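Long-range contacts in extracellular solute-binding protein, family 7 (Colwellia psychrerythraea, PDB 4PET), which binds pyruvate together with a calcium ion and probably delivers such a substrate, in the periplasm, to a TRAP-type membrane transporter: residues A[155-160]-A[208-213]; A[227-232]-A[295-300]. All blocks are in the same frame, centred on the assembly; numbering follows the deposited sequence.

In the fold
Following the chain from the N terminus, strand 156-158 comes first, and contact 1 closes when strand 209-210 returns antiparallel to it after strands 172-174 and 189-191 and helix 198-204. Contact 2 then opens at strand 229-231 and closes beyond the long helix 255-290, where strand 295-297 joins in parallel. The two loops follow in series, neither nesting nor crossing. Both belong to one mixed six-stranded sheet, in which strands 156-158 and 229-231 are neighbours: Gly-155 and Gly-156 bond to the backbone of Tyr-231. Contact 1 runs into the calcium and pyruvate site, while contact 2 adds strand 295-297, the outermost strand within this chain.

Contact 1 of 2, residues A[155-160]-A[208-213]; sequences GGWFKK and DALEWV. With CA (calcium ion), chain E; PYR (pyruvic acid), chain D.
Ala-209 lays its methyl over one face of the Phe-158 ring, at the antiparallel pairing of strands 156-158 and 209-210 inside the mixed sheet of this solute-binding protein. Its CB stands 3.8 Å from the Phe-158 ring centroid, displaced toward the rim on the CD2 side. The Phe-158 ring is turned edge-to-face against Tyr-231 of the next strand.

Trp-157 and Leu-210, the hydrogen-bonded pair, project from the reverse face of the sheet. Their side chains cross at a slant, with Trp-157 CD1 and Leu-210 CD1 4.0 Å apart. The indole stacks on Tyr-230, and its NE1 is hydrogen-bonded to Asp-218. Between the two backbones, Trp-157 N donates to Leu-210 O at 2.7 Å, almost straight at 166°, and the longer return bond runs from Leu-210 N to Trp-157 O.

The backbones press close at Gly-156, whose CA lies 3.2 Å from Leu-210 O and whose phi of 123° is one that glycine adopts readily. With Gly-155 it forms a classic beta bulge facing Tyr-231. At the other end a water donates to Asp-208 O and accepts from Lys-160 N, while the Asp-208 carboxylate forms a salt bridge with Lys-172.

Beyond the paired strands, segment 208-213 enters the binding site. Glu-211 has CG wedged between its backbone N and carbonyl carbon (chi1 69°), and a bend at chi2 turns the carboxylate away from strand 156-158 to the metal. The backbone O of Trp-212 also binds the calcium, Gln-153 and Glu-236 complete the protein ligands, and pyruvate supplies O and O3. The Trp-212 ring turns a face to pyruvate CB, while Glu-211 grips the calcium with both oxygens, OE1 at 2.5 Å and OE2 at 2.4 Å.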
loop_
_atom_site.group_PDB
_atom_site.type_symbol
_atom_site.label_atom_id
_atom_site.label_comp_id
_atom_site.label_asym_id
_atom_site.label_seq_id
_atom_site.Cartn_x
_atom_site.Cartn_y
_atom_site.Cartn_z
ATOM N N GLY A 155 -17.637 -5.474 -9.304
ATOM C CA GLY A 155 -18.072 -6.622 -10.087
ATOM C C GLY A 155 -18.451 -6.274 -11.521
ATOM O O GLY A 155 -18.435 -7.146 -12.414
ATOM N N GLY A 156 -18.817 -5.008 -11.735
ATOM C CA GLY A 156 -19.103 -4.533 -13.075
ATOM C C GLY A 156 -20.476 -3.952 -13.281
ATOM O O GLY A 156 -21.273 -3.780 -12.349
ATOM N N TRP A 157 -20.730 -3.652 -14.547
ATOM C CA TRP A 157 -21.902 -2.971 -15.000
ATOM C C TRP A 157 -22.793 -3.906 -15.842
ATOM O O TRP A 157 -22.349 -4.513 -16.810
ATOM C CB TRP A 157 -21.453 -1.792 -15.826
ATOM C CG TRP A 157 -20.655 -0.797 -15.083
ATOM C CD1 TRP A 157 -19.291 -0.751 -14.982
ATOM C CD2 TRP A 157 -21.153 0.327 -14.336
ATOM N NE1 TRP A 157 -18.913 0.338 -14.206
ATOM C CE2 TRP A 157 -20.039 1.015 -13.812
ATOM C CE3 TRP A 157 -22.428 0.831 -14.086
ATOM C CZ2 TRP A 157 -20.170 2.175 -13.030
ATOM C CZ3 TRP A 157 -22.554 1.976 -13.311
ATOM C CH2 TRP A 157 -21.437 2.628 -12.799
ATOM N N PHE A 158 -24.051 -3.998 -15.465
ATOM C CA PHE A 158 -24.954 -4.998 -15.989
ATOM C C PHE A 158 -26.226 -4.310 -16.419
ATOM O O PHE A 158 -26.734 -3.431 -15.715
ATOM C CB PHE A 158 -25.257 -6.040 -14.909
ATOM C CG PHE A 158 -24.103 -6.948 -14.614
ATOM C CD1 PHE A 158 -22.998 -6.475 -13.940
ATOM C CD2 PHE A 158 -24.112 -8.271 -15.064
ATOM C CE1 PHE A 158 -21.903 -7.305 -13.678
ATOM C CE2 PHE A 158 -23.035 -9.123 -14.805
ATOM C CZ PHE A 158 -21.926 -8.644 -14.122
ATOM N N LYS A 159 -26.735 -4.711 -17.573
ATOM C CA LYS A 159 -28.014 -4.207 -18.050
ATOM C C LYS A 159 -29.189 -4.825 -17.314
ATOM O O LYS A 159 -30.256 -4.194 -17.191
ATOM C CB LYS A 159 -28.172 -4.469 -19.536
ATOM C CG LYS A 159 -27.230 -3.688 -20.420
ATOM C CD LYS A 159 -27.345 -4.166 -21.869
ATOM C CE LYS A 159 -26.494 -3.364 -22.835
ATOM N NZ LYS A 159 -27.004 -1.988 -22.969
ATOM N N LYS A 160 -29.012 -6.053 -16.844
ATOM C CA LYS A 160 -30.077 -6.775 -16.135
ATOM C C LYS A 160 -29.467 -7.416 -14.916
ATOM O O LYS A 160 -28.279 -7.774 -14.933
ATOM C CB LYS A 160 -30.701 -7.887 -17.000
ATOM C CG LYS A 160 -30.852 -7.559 -18.461
ATOM C CD LYS A 160 -31.905 -6.480 -18.699
ATOM C CE LYS A 160 -32.303 -6.392 -20.180
ATOM N NZ LYS A 160 -31.126 -6.381 -21.116
ATOM N N ASP A 208 -23.248 -7.928 -22.904
ATOM C CA ASP A 208 -24.421 -7.663 -22.074
ATOM C C ASP A 208 -23.986 -7.049 -20.762
ATOM O O ASP A 208 -24.793 -6.490 -20.024
ATOM C CB ASP A 208 -25.145 -8.967 -21.789
ATOM C CG ASP A 208 -25.504 -9.726 -23.071
ATOM O OD1 ASP A 208 -26.212 -9.125 -23.899
ATOM O OD2 ASP A 208 -25.077 -10.900 -23.239
ATOM N N ALA A 209 -22.700 -7.152 -20.470
ATOM C CA ALA A 209 -22.176 -6.636 -19.204
ATOM C C ALA A 209 -20.677 -6.498 -19.360
ATOM O O ALA A 209 -20.085 -7.064 -20.300
ATOM C CB ALA A 209 -22.491 -7.601 -18.107
ATOM N N LEU A 210 -20.051 -5.779 -18.446
ATOM C CA LEU A 210 -18.609 -5.655 -18.465
ATOM C C LEU A 210 -18.151 -5.274 -17.089
ATOM O O LEU A 210 -18.936 -4.773 -16.270
ATOM C CB LEU A 210 -18.146 -4.596 -19.480
ATOM C CG LEU A 210 -18.581 -3.132 -19.282
ATOM C CD1 LEU A 210 -17.711 -2.392 -18.262
ATOM C CD2 LEU A 210 -18.520 -2.444 -20.621
ATOM N N GLU A 211 -16.873 -5.489 -16.839
ATOM C CA GLU A 211 -16.249 -4.869 -15.692
ATOM C C GLU A 211 -15.032 -4.132 -16.209
ATOM O O GLU A 211 -14.464 -4.479 -17.265
ATOM C CB GLU A 211 -15.953 -5.902 -14.597
ATOM C CG GLU A 211 -14.878 -6.917 -14.888
ATOM C CD GLU A 211 -13.486 -6.321 -14.685
ATOM O OE1 GLU A 211 -12.665 -6.386 -15.613
ATOM O OE2 GLU A 211 -13.222 -5.753 -13.602
ATOM N N TRP A 212 -14.654 -3.073 -15.512
ATOM C CA TRP A 212 -13.427 -2.379 -15.850
ATOM C C TRP A 212 -12.565 -2.264 -14.586
ATOM O O TRP A 212 -11.739 -3.149 -14.361
ATOM C CB TRP A 212 -13.692 -1.049 -16.559
ATOM C CG TRP A 212 -12.470 -0.258 -16.781
ATOM C CD1 TRP A 212 -12.185 0.972 -16.257
ATOM C CD2 TRP A 212 -11.330 -0.644 -17.539
ATOM N NE1 TRP A 212 -10.937 1.372 -16.642
ATOM C CE2 TRP A 212 -10.383 0.395 -17.433
ATOM C CE3 TRP A 212 -11.011 -1.773 -18.310
ATOM C CZ2 TRP A 212 -9.156 0.359 -18.080
ATOM C CZ3 TRP A 212 -9.789 -1.815 -18.940
ATOM C CH2 TRP A 212 -8.865 -0.760 -18.818
ATOM N N VAL A 213 -12.785 -1.240 -13.755
ATOM C CA VAL A 213 -12.020 -1.097 -12.515
ATOM C C VAL A 213 -12.877 -0.823 -11.286
ATOM O O VAL A 213 -12.884 -1.590 -10.314
ATOM C CB VAL A 213 -10.949 0.006 -12.648
ATOM C CG1 VAL A 213 -10.281 0.252 -11.288
ATOM C CG2 VAL A 213 -9.906 -0.399 -13.716
HETATM CA CA CA E . -10.915 -5.363 -14.235
HETATM C C PYR D . -8.827 -4.663 -16.660
HETATM O O PYR D . -9.988 -5.236 -16.490
HETATM O OXT PYR D . -8.320 -4.725 -17.858
HETATM C CA PYR D . -8.210 -3.939 -15.617
HETATM O O3 PYR D . -8.620 -4.052 -14.379
HETATM C CB PYR D . -7.102 -2.970 -15.896
HETATM O O HOH W 1 -26.898 -7.546 -18.649
#

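Contact 2 of 2, residues A[227-232]-A[295-300]; sequences APYYYT and QMRSFP
Gln-295 opens the parallel pairing by donating its backbone N to Pro-228 O at 2.8 Å, then accepts Tyr-230 N at its own O. Its side chain runs alongside Tyr-229, pointing the same way, with amide and ring planes nearly perpendicular.

Met-296, a selenomethionine, leaves from the face that carries Tyr-230. Its SE makes an oblique Met-aromatic contact, 5.3 Å from the Tyr-230 ring centroid, and the side chain also packs on Leu-345 of the second subunit.

Arg-297 touches two tyrosines with different parts of its side chain. Its CB lies over one face of the Tyr-231 ring, 3.5 Å from the centroid, and the bend at chi2 (-72°) folds the guanidinium back toward Tyr-229, whose CD1 sits over one of its faces. The head is held on several sides: NH2 reaches Gln-295 OE1 at 2.8 Å, NH1 donates to Met-296 O, and NE makes a salt bridge with Glu-161. A water accepts from NH2 and also bonds to Tyr-229 OH. Along the backbone, Arg-297 N donates to Tyr-230 O and Arg-297 O receives Thr-232 N.

Ser-298 OG meets Thr-232 OG1 in a weak hydrogen bond of 3.3 Å. The Ser-298 carbonyl O accepts a hydrogen bond from a water that accepts one from Tyr-231 OH, also hydrogen-bonded to Ile-162 N.

Phe-299 stacks face-to-face on Tyr-231, centroids 4.5 Å apart and planes at 30°, with Tyr-231 CD2 over the centre of its ring. Pro-300 occupies the N-cap position of helix 301-321. Strand 295-297 thus joins in parallel the mixed beta-sheet of one lobe of this DctP-type binding protein.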
loop_
_atom_site.group_PDB
_atom_site.type_symbol
_atom_site.label_atom_id
_atom_site.label_comp_id
_atom_site.label_asym_id
_atom_site.label_seq_id
_atom_site.Cartn_x
_atom_site.Cartn_y
_atom_site.Cartn_z
ATOM N N ALA A 227 -26.034 0.736 -18.644
ATOM C CA ALA A 227 -26.027 -0.401 -17.753
ATOM C C ALA A 227 -26.129 0.136 -16.332
ATOM O O ALA A 227 -25.143 0.584 -15.766
ATOM C CB ALA A 227 -24.754 -1.193 -17.911
ATOM N N PRO A 228 -27.328 0.092 -15.756
ATOM C CA PRO A 228 -27.547 0.731 -14.460
ATOM C C PRO A 228 -27.208 -0.103 -13.227
ATOM O O PRO A 228 -27.184 0.503 -12.152
ATOM C CB PRO A 228 -29.040 1.032 -14.476
ATOM C CG PRO A 228 -29.630 -0.012 -15.336
ATOM C CD PRO A 228 -28.588 -0.330 -16.384
ATOM N N TYR A 229 -27.011 -1.420 -13.337
ATOM C CA TYR A 229 -26.704 -2.235 -12.149
ATOM C C TYR A 229 -25.197 -2.350 -11.957
ATOM O O TYR A 229 -24.490 -2.830 -12.844
ATOM C CB TYR A 229 -27.370 -3.615 -12.253
ATOM C CG TYR A 229 -28.875 -3.494 -12.447
ATOM C CD1 TYR A 229 -29.698 -3.159 -11.381
ATOM C CD2 TYR A 229 -29.464 -3.671 -13.691
ATOM C CE1 TYR A 229 -31.077 -3.034 -11.537
ATOM C CE2 TYR A 229 -30.856 -3.530 -13.857
ATOM C CZ TYR A 229 -31.644 -3.206 -12.767
ATOM O OH TYR A 229 -33.011 -3.053 -12.893
ATOM N N TYR A 230 -24.727 -1.874 -10.809
ATOM C CA TYR A 230 -23.311 -1.791 -10.519
ATOM C C TYR A 230 -23.018 -2.785 -9.395
ATOM O O TYR A 230 -23.448 -2.599 -8.255
ATOM C CB TYR A 230 -22.979 -0.367 -10.105
ATOM C CG TYR A 230 -21.508 0.017 -10.171
ATOM C CD1 TYR A 230 -20.573 -0.779 -10.819
ATOM C CD2 TYR A 230 -21.066 1.187 -9.570
ATOM C CE1 TYR A 230 -19.253 -0.400 -10.899
ATOM C CE2 TYR A 230 -19.755 1.580 -9.640
ATOM C CZ TYR A 230 -18.847 0.780 -10.287
ATOM O OH TYR A 230 -17.536 1.182 -10.334
ATOM N N TYR A 231 -22.298 -3.846 -9.724
ATOM C CA TYR A 231 -22.144 -4.970 -8.831
ATOM C C TYR A 231 -20.881 -4.849 -8.024
ATOM O O TYR A 231 -19.863 -4.311 -8.504
ATOM C CB TYR A 231 -22.151 -6.298 -9.626
ATOM C CG TYR A 231 -23.554 -6.814 -9.837
ATOM C CD1 TYR A 231 -24.365 -6.283 -10.837
ATOM C CD2 TYR A 231 -24.092 -7.794 -9.005
ATOM C CE1 TYR A 231 -25.650 -6.721 -11.014
ATOM C CE2 TYR A 231 -25.392 -8.237 -9.179
ATOM C CZ TYR A 231 -26.163 -7.689 -10.183
ATOM O OH TYR A 231 -27.465 -8.097 -10.387
ATOM N N THR A 232 -20.940 -5.339 -6.793
ATOM C CA THR A 232 -19.740 -5.411 -5.958
ATOM C C THR A 232 -18.830 -6.593 -6.396
ATOM O O THR A 232 -19.294 -7.504 -7.079
ATOM C CB THR A 232 -20.117 -5.554 -4.481
ATOM O OG1 THR A 232 -20.855 -6.764 -4.298
ATOM C CG2 THR A 232 -20.967 -4.344 -3.999
ATOM N N GLN A 295 -27.788 1.733 -9.703
ATOM C CA GLN A 295 -28.322 0.881 -8.646
ATOM C C GLN A 295 -27.257 -0.136 -8.256
ATOM O O GLN A 295 -26.968 -1.026 -9.029
ATOM C CB GLN A 295 -29.513 0.094 -9.217
ATOM C CG GLN A 295 -30.620 0.944 -9.852
ATOM C CD GLN A 295 -31.812 1.130 -8.921
ATOM O OE1 GLN A 295 -32.298 0.171 -8.307
ATOM N NE2 GLN A 295 -32.288 2.366 -8.809
HETATM N N MSE A 296 -26.716 -0.056 -7.055
HETATM C CA MSE A 296 -25.654 -0.962 -6.691
HETATM C C MSE A 296 -26.225 -2.306 -6.271
HETATM O O MSE A 296 -27.248 -2.369 -5.621
HETATM C CB MSE A 296 -24.756 -0.340 -5.615
HETATM C CG MSE A 296 -23.721 0.667 -6.226
HETATM SE SE MSE A 296 -22.036 0.797 -5.277
HETATM C CE MSE A 296 -22.519 -0.391 -3.870
ATOM N N ARG A 297 -25.564 -3.390 -6.688
ATOM C CA ARG A 297 -26.094 -4.736 -6.471
ATOM C C ARG A 297 -25.021 -5.717 -6.021
ATOM O O ARG A 297 -23.821 -5.476 -6.173
ATOM C CB ARG A 297 -26.760 -5.297 -7.750
ATOM C CG ARG A 297 -28.045 -4.583 -8.187
ATOM C CD ARG A 297 -29.196 -4.883 -7.270
ATOM N NE ARG A 297 -30.465 -4.277 -7.675
ATOM C CZ ARG A 297 -30.872 -3.049 -7.353
ATOM N NH1 ARG A 297 -30.088 -2.236 -6.660
ATOM N NH2 ARG A 297 -32.061 -2.611 -7.754
ATOM N N SER A 298 -25.486 -6.847 -5.506
ATOM C CA SER A 298 -24.624 -7.915 -5.069
ATOM C C SER A 298 -25.104 -9.199 -5.728
ATOM O O SER A 298 -26.286 -9.350 -6.028
ATOM C CB SER A 298 -24.711 -8.035 -3.549
ATOM O OG SER A 298 -23.844 -7.100 -2.936
ATOM N N PHE A 299 -24.198 -10.145 -5.926
ATOM C CA PHE A 299 -24.602 -11.445 -6.447
ATOM C C PHE A 299 -25.282 -12.262 -5.327
ATOM O O PHE A 299 -24.794 -12.300 -4.182
ATOM C CB PHE A 299 -23.377 -12.168 -6.984
ATOM C CG PHE A 299 -22.737 -11.480 -8.158
ATOM C CD1 PHE A 299 -23.317 -11.565 -9.406
ATOM C CD2 PHE A 299 -21.570 -10.704 -7.996
ATOM C CE1 PHE A 299 -22.736 -10.945 -10.513
ATOM C CE2 PHE A 299 -20.974 -10.057 -9.101
ATOM C CZ PHE A 299 -21.559 -10.180 -10.362
ATOM N N PRO A 300 -26.425 -12.893 -5.640
ATOM C CA PRO A 300 -27.068 -13.735 -4.636
ATOM C C PRO A 300 -26.132 -14.845 -4.122
ATOM O O PRO A 300 -25.183 -15.242 -4.803
ATOM C CB PRO A 300 -28.285 -14.295 -5.376
ATOM C CG PRO A 300 -28.533 -13.362 -6.489
ATOM C CD PRO A 300 -27.236 -12.758 -6.864
HETATM O O HOH W 2 -34.035 -3.222 -9.915
HETATM O O HOH W 3 -28.494 -9.090 -8.115
#